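Local coordinates for MdbA protein (Corynebacterium matruchotii ATCC 14266, PDB 6BO0) that probably catalyses disulfide bond formation in exported proteins, as a thiol-disulfide oxidoreductase of the DsbA family, at residues Tyr98-Asp103 against Lys147-Gly152. Numbering follows the deposited sequence.
Sequences YTIAKD and KKIADG
The ammonium group of Lys148 is gripped by Asp103 OD2 and by the hydroxyl of Tyr154. Its NZ lies 2.8 Å from Asp103 OD2, a hydrogen-bonded salt bridge that meets the carboxylate on its syn side, 17° out of plane. The tyrosine also bonds Asp103 OD1, so each carboxylate oxygen has its own partner and the rotation of the group is restrained. A lysine suits this partly exposed edge because its chain, extended beyond CG, spans the gap between the helices; its CD also passes close to OD2.

Deeper in, Thr99 points at the second helix where the CA atoms of the two segments come nearest, opposite Ile149. A chi1 of -57° sets OG1 beside the backbone N and leaves CG2 anti to that N; this methyl packs 3.8 Å from Lys148 CB, while Ile149 CG1 touches both this methyl and Thr99 CB. The hydroxyl bonds Thr95 O one turn back and accepts from a water, 2.8 Å from Thr99 OG1, which also donates to Lys148 O. A small side chain with both characters thus gives a methyl to the apolar seam and a hydroxyl to the bridging water. Beyond it, Ile149 CD1 meets Ile100 CG1 at 3.9 Å, and Ala136 of helix 129-138 touches both branched isoleucines.

Helices 89-103 and 143-151, their local axes 9.9 Å apart at 146°, form a roughly antiparallel pair within the helical region inserted into the thioredoxin fold, as in DsbA-like oxidoreductases.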
loop_
_atom_site.group_PDB
_atom_site.type_symbol
_atom_site.label_atom_id
_atom_site.label_comp_id
_atom_site.label_asym_id
_atom_site.label_seq_id
_atom_site.Cartn_x
_atom_site.Cartn_y
_atom_site.Cartn_z
ATOM N N TYR A 98 1.054 -5.240 -4.587
ATOM C CA TYR A 98 0.426 -6.449 -4.058
ATOM C C TYR A 98 1.315 -7.660 -4.235
ATOM O O TYR A 98 1.408 -8.523 -3.362
ATOM C CB TYR A 98 -0.933 -6.672 -4.737
ATOM C CG TYR A 98 -1.611 -7.948 -4.358
ATOM C CD1 TYR A 98 -2.306 -8.061 -3.166
ATOM C CD2 TYR A 98 -1.540 -9.063 -5.189
ATOM C CE1 TYR A 98 -2.899 -9.256 -2.795
ATOM C CE2 TYR A 98 -2.129 -10.250 -4.825
ATOM C CZ TYR A 98 -2.817 -10.334 -3.623
ATOM O OH TYR A 98 -3.421 -11.524 -3.277
ATOM N N THR A 99 1.968 -7.735 -5.379
ATOM C CA THR A 99 2.882 -8.836 -5.681
ATOM C C THR A 99 4.018 -8.875 -4.658
ATOM O O THR A 99 4.394 -9.943 -4.144
ATOM C CB THR A 99 3.461 -8.686 -7.100
ATOM O OG1 THR A 99 2.401 -8.628 -8.051
ATOM C CG2 THR A 99 4.375 -9.838 -7.456
ATOM N N ILE A 100 4.558 -7.691 -4.347
ATOM C CA ILE A 100 5.604 -7.603 -3.333
ATOM C C ILE A 100 5.044 -7.980 -1.945
ATOM O O ILE A 100 5.679 -8.714 -1.187
ATOM C CB ILE A 100 6.231 -6.198 -3.325
ATOM C CG1 ILE A 100 6.855 -5.878 -4.682
ATOM C CG2 ILE A 100 7.228 -6.028 -2.227
ATOM C CD1 ILE A 100 7.258 -4.436 -4.860
ATOM N N ALA A 101 3.858 -7.480 -1.627
ATOM C CA ALA A 101 3.242 -7.801 -0.339
ATOM C C ALA A 101 3.064 -9.295 -0.157
ATOM O O ALA A 101 3.248 -9.804 0.952
ATOM C CB ALA A 101 1.899 -7.114 -0.201
ATOM N N LYS A 102 2.639 -9.972 -1.215
ATOM C CA LYS A 102 2.310 -11.382 -1.125
ATOM C C LYS A 102 3.556 -12.274 -1.137
ATOM O O LYS A 102 3.620 -13.269 -0.402
ATOM C CB LYS A 102 1.370 -11.775 -2.271
ATOM C CG LYS A 102 0.768 -13.166 -2.100
ATOM C CD LYS A 102 -0.214 -13.513 -3.195
ATOM C CE LYS A 102 -0.812 -14.862 -2.880
ATOM N NZ LYS A 102 -1.864 -15.317 -3.800
ATOM N N ASP A 103 4.547 -11.924 -1.970
ATOM C CA ASP A 103 5.702 -12.811 -2.232
ATOM C C ASP A 103 7.019 -12.369 -1.675
ATOM O O ASP A 103 8.001 -13.121 -1.759
ATOM C CB ASP A 103 6.012 -12.897 -3.715
ATOM C CG ASP A 103 5.053 -13.692 -4.467
ATOM O OD1 ASP A 103 3.972 -14.046 -3.978
ATOM O OD2 ASP A 103 5.399 -13.992 -5.642
ATOM N N LYS A 147 9.942 -10.746 -11.809
ATOM C CA LYS A 147 9.314 -11.420 -12.945
ATOM C C LYS A 147 7.778 -11.385 -12.846
ATOM O O LYS A 147 7.095 -11.105 -13.826
ATOM C CB LYS A 147 9.815 -12.856 -13.019
ATOM C CG LYS A 147 9.278 -13.639 -14.204
ATOM C CD LYS A 147 9.509 -15.127 -14.056
ATOM C CE LYS A 147 10.964 -15.450 -14.155
ATOM N NZ LYS A 147 11.126 -16.921 -14.086
ATOM N N LYS A 148 7.238 -11.703 -11.661
ATOM C CA LYS A 148 5.796 -11.764 -11.519
ATOM C C LYS A 148 5.168 -10.391 -11.726
ATOM O O LYS A 148 4.048 -10.291 -12.237
ATOM C CB LYS A 148 5.405 -12.293 -10.164
ATOM C CG LYS A 148 5.587 -13.802 -10.050
ATOM C CD LYS A 148 5.000 -14.262 -8.732
ATOM C CE LYS A 148 5.292 -15.699 -8.434
ATOM N NZ LYS A 148 4.477 -16.077 -7.258
ATOM N N ILE A 149 5.841 -9.319 -11.276
ATOM C CA ILE A 149 5.316 -7.971 -11.545
ATOM C C ILE A 149 5.250 -7.722 -13.055
ATOM O O ILE A 149 4.214 -7.337 -13.609
ATOM C CB ILE A 149 6.164 -6.887 -10.861
ATOM C CG1 ILE A 149 6.086 -7.019 -9.330
ATOM C CG2 ILE A 149 5.681 -5.500 -11.308
ATOM C CD1 ILE A 149 7.061 -6.154 -8.579
ATOM N N ALA A 150 6.360 -7.948 -13.743
ATOM C CA ALA A 150 6.406 -7.669 -15.181
ATOM C C ALA A 150 5.364 -8.483 -15.938
ATOM O O ALA A 150 4.777 -8.001 -16.896
ATOM C CB ALA A 150 7.802 -7.964 -15.734
ATOM N N ASP A 151 5.161 -9.726 -15.502
ATOM C CA ASP A 151 4.247 -10.638 -16.169
ATOM C C ASP A 151 2.774 -10.396 -15.811
ATOM O O ASP A 151 1.870 -10.981 -16.410
ATOM C CB ASP A 151 4.574 -12.086 -15.808
ATOM C CG ASP A 151 5.915 -12.531 -16.279
ATOM O OD1 ASP A 151 6.603 -11.810 -17.035
ATOM O OD2 ASP A 151 6.280 -13.674 -15.918
ATOM N N GLY A 152 2.505 -9.557 -14.821
ATOM C CA GLY A 152 1.137 -9.383 -14.368
ATOM C C GLY A 152 0.505 -10.644 -13.822
ATOM O O GLY A 152 -0.694 -10.859 -13.930
HETATM O O HOH W 1 1.815 -9.624 -10.638
#